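Local structure of fasciclin I (Drosophila melanogaster, 1O70) at residues T46-L51 and M79-D84; R85-K90 and N144-I149. The protein acts as a neural cell adhesion molecule, probably GPI-anchored, represented here by its third and fourth FAS1 domains. All blocks are in the same frame, centred on the assembly; numbering follows the deposited sequence.

Contact 1 of 2, residues T46-L51 and M79-D84; sequences TEVTIL and MHIIKD
At the edge of the seven-stranded mixed sheet of the third FAS1 domain, the short outermost strand 81-82 pairs antiparallel with 48-53. Thr49 and Ile82 form the hydrogen-bonded pair: Thr49 N reaches Ile82 O at 2.9 Å, and Ile82 N returns to Thr49 O at 2.7 Å. Two residues on, Leu51 N binds His80 O at 2.8 Å. Beyond Ile82 the chain swings through an inverse gamma turn centred on Lys83, in which Asp84 N also binds Ile82 O, giving that oxygen two donors. The turn brings Asp84 O to the Thr49 hydroxyl, which lies anti to its own carbonyl carbon (chi1 -64°); OG1 donates to Asp84 O at 2.7 Å, tilted 22° from the carbonyl plane, and accepts from Leu86 N. A valine in place of Thr49 would probably leave Asp84 O and Leu86 N without this shared partner and the chain after the turn less firmly held. On the face with Ile50 and Ile81, Phe27 of helix 21-33 packs on both, and Val48 adds its CG2, 3.5 Å from Ile81 CG2. On the other face, Ile82 CD1 meets Leu51 CG at 4.1 Å.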
loop_
_atom_site.group_PDB
_atom_site.type_symbol
_atom_site.label_atom_id
_atom_site.label_comp_id
_atom_site.label_asym_id
_atom_site.label_seq_id
_atom_site.Cartn_x
_atom_site.Cartn_y
_atom_site.Cartn_z
ATOM N N THR A 46 -22.872 -12.009 -5.325
ATOM C CA THR A 46 -23.054 -13.425 -5.607
ATOM C C THR A 46 -21.999 -14.220 -4.839
ATOM O O THR A 46 -22.245 -15.350 -4.428
ATOM C CB THR A 46 -22.925 -13.689 -7.111
ATOM O OG1 THR A 46 -21.647 -13.226 -7.565
ATOM C CG2 THR A 46 -24.018 -12.948 -7.870
ATOM N N GLU A 47 -20.828 -13.614 -4.646
ATOM C CA GLU A 47 -19.735 -14.229 -3.900
ATOM C C GLU A 47 -19.076 -13.128 -3.071
ATOM O O GLU A 47 -18.856 -12.018 -3.567
ATOM C CB GLU A 47 -18.705 -14.845 -4.848
ATOM C CG GLU A 47 -19.300 -15.738 -5.923
ATOM C CD GLU A 47 -18.246 -16.537 -6.670
ATOM O OE1 GLU A 47 -17.737 -17.531 -6.105
ATOM O OE2 GLU A 47 -17.915 -16.164 -7.817
ATOM N N VAL A 48 -18.764 -13.424 -1.812
ATOM C CA VAL A 48 -18.146 -12.433 -0.938
ATOM C C VAL A 48 -17.273 -13.050 0.156
ATOM O O VAL A 48 -17.636 -14.059 0.758
ATOM C CB VAL A 48 -19.235 -11.544 -0.270
ATOM C CG1 VAL A 48 -20.211 -12.409 0.519
ATOM C CG2 VAL A 48 -18.585 -10.499 0.635
ATOM N N THR A 49 -16.114 -12.446 0.394
ATOM C CA THR A 49 -15.201 -12.907 1.428
ATOM C C THR A 49 -14.878 -11.707 2.307
ATOM O O THR A 49 -14.452 -10.653 1.828
ATOM C CB THR A 49 -13.900 -13.492 0.840
ATOM O OG1 THR A 49 -14.218 -14.661 0.085
ATOM C CG2 THR A 49 -12.929 -13.874 1.949
ATOM N N ILE A 50 -15.098 -11.882 3.600
ATOM C CA ILE A 50 -14.883 -10.828 4.566
ATOM C C ILE A 50 -13.635 -11.060 5.401
ATOM O O ILE A 50 -13.379 -12.180 5.857
ATOM C CB ILE A 50 -16.094 -10.733 5.512
ATOM C CG1 ILE A 50 -17.351 -10.440 4.690
ATOM C CG2 ILE A 50 -15.847 -9.678 6.589
ATOM C CD1 ILE A 50 -18.632 -10.378 5.504
ATOM N N LEU A 51 -12.849 -10.001 5.582
ATOM C CA LEU A 51 -11.652 -10.075 6.411
ATOM C C LEU A 51 -12.081 -9.345 7.665
ATOM O O LEU A 51 -12.104 -8.116 7.693
ATOM C CB LEU A 51 -10.465 -9.350 5.760
ATOM C CG LEU A 51 -9.990 -9.870 4.392
ATOM C CD1 LEU A 51 -8.656 -9.213 4.043
ATOM C CD2 LEU A 51 -9.813 -11.393 4.425
ATOM N N MET A 79 -13.164 -1.961 2.391
ATOM C CA MET A 79 -11.956 -2.597 1.893
ATOM C C MET A 79 -11.703 -3.952 2.549
ATOM O O MET A 79 -10.819 -4.698 2.122
ATOM C CB MET A 79 -10.734 -1.679 2.049
ATOM C CG MET A 79 -10.362 -1.328 3.460
ATOM S SD MET A 79 -8.823 -0.360 3.548
ATOM C CE MET A 79 -9.382 1.257 2.944
ATOM N N HIS A 80 -12.486 -4.278 3.579
ATOM C CA HIS A 80 -12.356 -5.573 4.252
ATOM C C HIS A 80 -13.303 -6.560 3.579
ATOM O O HIS A 80 -13.380 -7.718 3.984
ATOM C CB HIS A 80 -12.741 -5.485 5.729
ATOM C CG HIS A 80 -11.696 -4.866 6.605
ATOM N ND1 HIS A 80 -11.575 -3.504 6.776
ATOM C CD2 HIS A 80 -10.754 -5.429 7.401
ATOM C CE1 HIS A 80 -10.609 -3.254 7.644
ATOM N NE2 HIS A 80 -10.095 -4.406 8.038
ATOM N N ILE A 81 -14.022 -6.101 2.552
ATOM C CA ILE A 81 -14.990 -6.942 1.844
ATOM C C ILE A 81 -14.608 -7.269 0.393
ATOM O O ILE A 81 -14.791 -6.456 -0.522
ATOM C CB ILE A 81 -16.395 -6.290 1.836
ATOM C CG1 ILE A 81 -16.816 -5.917 3.258
ATOM C CG2 ILE A 81 -17.407 -7.246 1.251
ATOM C CD1 ILE A 81 -18.059 -5.035 3.301
ATOM N N ILE A 82 -14.113 -8.486 0.197
ATOM C CA ILE A 82 -13.691 -8.977 -1.107
ATOM C C ILE A 82 -14.837 -9.492 -1.979
ATOM O O ILE A 82 -15.536 -10.439 -1.617
ATOM C CB ILE A 82 -12.670 -10.111 -0.931
ATOM C CG1 ILE A 82 -11.440 -9.574 -0.192
ATOM C CG2 ILE A 82 -12.311 -10.696 -2.284
ATOM C CD1 ILE A 82 -10.606 -10.624 0.455
ATOM N N LYS A 83 -15.005 -8.882 -3.146
ATOM C CA LYS A 83 -16.062 -9.287 -4.062
ATOM C C LYS A 83 -15.694 -10.602 -4.754
ATOM O O LYS A 83 -15.540 -10.649 -5.975
ATOM C CB LYS A 83 -16.292 -8.178 -5.097
ATOM C CG LYS A 83 -16.814 -6.885 -4.477
ATOM C CD LYS A 83 -16.316 -5.643 -5.196
ATOM C CE LYS A 83 -16.861 -5.541 -6.607
ATOM N NZ LYS A 83 -16.263 -4.388 -7.348
ATOM N N ASP A 84 -15.565 -11.671 -3.969
ATOM C CA ASP A 84 -15.201 -12.981 -4.503
ATOM C C ASP A 84 -15.180 -14.061 -3.411
ATOM O O ASP A 84 -15.223 -13.754 -2.221
ATOM C CB ASP A 84 -13.834 -12.860 -5.199
ATOM C CG ASP A 84 -13.304 -14.188 -5.720
ATOM O OD1 ASP A 84 -14.101 -15.036 -6.177
ATOM O OD2 ASP A 84 -12.069 -14.367 -5.695
#

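Contact 2 of 2, residues R85-K90 and N144-I149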
loop_
_atom_site.group_PDB
_atom_site.type_symbol
_atom_site.label_atom_id
_atom_site.label_comp_id
_atom_site.label_asym_id
_atom_site.label_seq_id
_atom_site.Cartn_x
_atom_site.Cartn_y
_atom_site.Cartn_z
ATOM N N ARG A 85 -15.145 -15.324 -3.824
ATOM C CA ARG A 85 -15.107 -16.439 -2.887
ATOM C C ARG A 85 -13.640 -16.839 -2.739
ATOM O O ARG A 85 -13.091 -17.514 -3.609
ATOM C CB ARG A 85 -15.904 -17.608 -3.450
ATOM C CG ARG A 85 -15.847 -18.854 -2.587
ATOM C CD ARG A 85 -16.274 -20.076 -3.387
ATOM N NE ARG A 85 -17.613 -19.885 -3.921
ATOM C CZ ARG A 85 -18.705 -19.878 -3.166
ATOM N NH1 ARG A 85 -18.598 -20.059 -1.854
ATOM N NH2 ARG A 85 -19.901 -19.682 -3.717
ATOM N N LEU A 86 -13.005 -16.431 -1.644
ATOM C CA LEU A 86 -11.594 -16.729 -1.452
ATOM C C LEU A 86 -11.180 -17.420 -0.166
ATOM O O LEU A 86 -11.238 -16.824 0.912
ATOM C CB LEU A 86 -10.768 -15.445 -1.561
ATOM C CG LEU A 86 -10.555 -14.786 -2.917
ATOM C CD1 LEU A 86 -9.648 -13.563 -2.751
ATOM C CD2 LEU A 86 -9.918 -15.784 -3.869
ATOM N N ASN A 87 -10.734 -18.668 -0.283
ATOM C CA ASN A 87 -10.246 -19.406 0.879
ATOM C C ASN A 87 -8.741 -19.571 0.699
ATOM O O ASN A 87 -8.208 -19.288 -0.376
ATOM C CB ASN A 87 -10.926 -20.774 0.986
ATOM C CG ASN A 87 -10.720 -21.636 -0.253
ATOM O OD1 ASN A 87 -11.160 -22.775 -0.304
ATOM N ND2 ASN A 87 -10.054 -21.087 -1.256
ATOM N N VAL A 88 -8.062 -20.041 1.738
ATOM C CA VAL A 88 -6.617 -20.228 1.664
ATOM C C VAL A 88 -6.143 -20.888 0.370
ATOM O O VAL A 88 -5.234 -20.377 -0.283
ATOM C CB VAL A 88 -6.098 -21.057 2.842
ATOM C CG1 VAL A 88 -4.614 -21.297 2.688
ATOM C CG2 VAL A 88 -6.384 -20.326 4.142
ATOM N N ASP A 89 -6.754 -22.010 -0.005
ATOM C CA ASP A 89 -6.346 -22.702 -1.217
ATOM C C ASP A 89 -6.414 -21.820 -2.451
ATOM O O ASP A 89 -5.462 -21.762 -3.229
ATOM C CB ASP A 89 -7.196 -23.962 -1.454
ATOM C CG ASP A 89 -6.924 -25.055 -0.435
ATOM O OD1 ASP A 89 -5.776 -25.131 0.076
ATOM O OD2 ASP A 89 -7.855 -25.856 -0.157
ATOM N N LYS A 90 -7.541 -21.139 -2.635
ATOM C CA LYS A 90 -7.716 -20.274 -3.795
ATOM C C LYS A 90 -6.677 -19.138 -3.789
ATOM O O LYS A 90 -6.145 -18.776 -4.836
ATOM C CB LYS A 90 -9.142 -19.704 -3.821
ATOM C CG LYS A 90 -9.491 -18.926 -5.088
ATOM C CD LYS A 90 -9.531 -19.834 -6.305
ATOM C CE LYS A 90 -9.640 -19.048 -7.608
ATOM N NZ LYS A 90 -9.632 -19.980 -8.786
ATOM N N ASN A 144 -22.041 -17.549 0.725
ATOM C CA ASN A 144 -21.485 -17.178 -0.566
ATOM C C ASN A 144 -19.973 -17.007 -0.554
ATOM O O ASN A 144 -19.412 -16.404 -1.465
ATOM C CB ASN A 144 -22.141 -15.884 -1.056
ATOM C CG ASN A 144 -23.614 -16.062 -1.346
ATOM O OD1 ASN A 144 -24.000 -16.911 -2.152
ATOM N ND2 ASN A 144 -24.449 -15.266 -0.688
ATOM N N GLY A 145 -19.304 -17.525 0.470
ATOM C CA GLY A 145 -17.862 -17.384 0.508
ATOM C C GLY A 145 -17.190 -17.788 1.802
ATOM O O GLY A 145 -17.484 -18.843 2.364
ATOM N N TYR A 146 -16.275 -16.950 2.275
ATOM C CA TYR A 146 -15.559 -17.249 3.495
ATOM C C TYR A 146 -15.333 -16.022 4.363
ATOM O O TYR A 146 -15.680 -14.898 4.001
ATOM C CB TYR A 146 -14.200 -17.889 3.180
ATOM C CG TYR A 146 -14.282 -19.172 2.368
ATOM C CD1 TYR A 146 -14.404 -19.134 0.980
ATOM C CD2 TYR A 146 -14.249 -20.424 2.992
ATOM C CE1 TYR A 146 -14.492 -20.303 0.229
ATOM C CE2 TYR A 146 -14.337 -21.607 2.252
ATOM C CZ TYR A 146 -14.458 -21.541 0.871
ATOM O OH TYR A 146 -14.560 -22.693 0.123
ATOM N N VAL A 147 -14.755 -16.266 5.531
ATOM C CA VAL A 147 -14.426 -15.223 6.476
ATOM C C VAL A 147 -13.099 -15.605 7.101
ATOM O O VAL A 147 -12.866 -16.774 7.409
ATOM C CB VAL A 147 -15.483 -15.115 7.574
ATOM C CG1 VAL A 147 -14.928 -14.309 8.743
ATOM C CG2 VAL A 147 -16.733 -14.455 7.030
ATOM N N HIS A 148 -12.234 -14.619 7.280
ATOM C CA HIS A 148 -10.927 -14.838 7.885
ATOM C C HIS A 148 -10.721 -13.734 8.913
ATOM O O HIS A 148 -11.117 -12.585 8.687
ATOM C CB HIS A 148 -9.827 -14.713 6.838
ATOM C CG HIS A 148 -10.029 -15.570 5.626
ATOM N ND1 HIS A 148 -9.821 -16.934 5.637
ATOM C CD2 HIS A 148 -10.372 -15.254 4.355
ATOM C CE1 HIS A 148 -10.021 -17.420 4.424
ATOM N NE2 HIS A 148 -10.355 -16.420 3.627
ATOM N N ILE A 149 -10.084 -14.060 10.031
ATOM C CA ILE A 149 -9.828 -13.057 11.056
ATOM C C ILE A 149 -8.389 -12.540 10.967
ATOM O O ILE A 149 -7.439 -13.324 10.929
ATOM C CB ILE A 149 -10.104 -13.620 12.485
ATOM C CG1 ILE A 149 -11.601 -13.879 12.666
ATOM C CG2 ILE A 149 -9.729 -12.591 13.548
ATOM C CD1 ILE A 149 -12.150 -15.000 11.856
#
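Tyr146 and Arg85 bury the most surface here, with Asn87 next, where the linker from edge strand 81-82 to helix 88-94 packs against strand 145-150 in the sheet of the third FAS1 domain. The Tyr146 ring takes Asn87 CB squarely over one face, a CH-pi contact 3.5 Å from CB to the ring centroid and only 8° off the normal. Asn87 holds the N-cap position of the helix, and Asp139 of strand 131-141 binds Val88 N in its first turn. Arg85 comes to the rim of the same ring: its CG, anti to the backbone N (chi1 176°), sits near the ring plane 3.4 Å from Tyr146 CE1. Farther out the arginine chain bends, and Asn144 O lies over one face of the guanidinium, while Arg85 NE makes a long, weak ion pair with Glu47. Between Arg85 and Asn87, Leu86 turns its carbonyl to His148, whose NE2 donates to Leu86 O at 2.9 Å. The bond is nearly straight (169°) and lies in both the carbonyl and imidazole planes. With NE2 protonated as donor, this directional bond probably goes far to set the buried ring's rotation, while carbon contacts meet the tyrosine ring on a face and at an edge.

Overall arrangement
After two N-terminal helices comes strand 48-53, and the mostly helical chain after it returns as 79-84, where contact 1 closes the loop. The chain then runs straight on into 85-90 and helix 88-94, runs through the four remaining strands of the sheet, and comes back as 144-149 to close contact 2. The two loops follow in series, neither nested nor crossed, yet their centres lie only 8 Å apart. Strand 48-53, flanked by 81-82 and 145-150, joins them: Ile50 O probably bonds to His148 N, beside the threonine hydroxyl that already spans both contacts. Together they tie edge strand 81-82 and the start of helix 88-94 to the parallel pair 48-53 and 145-150.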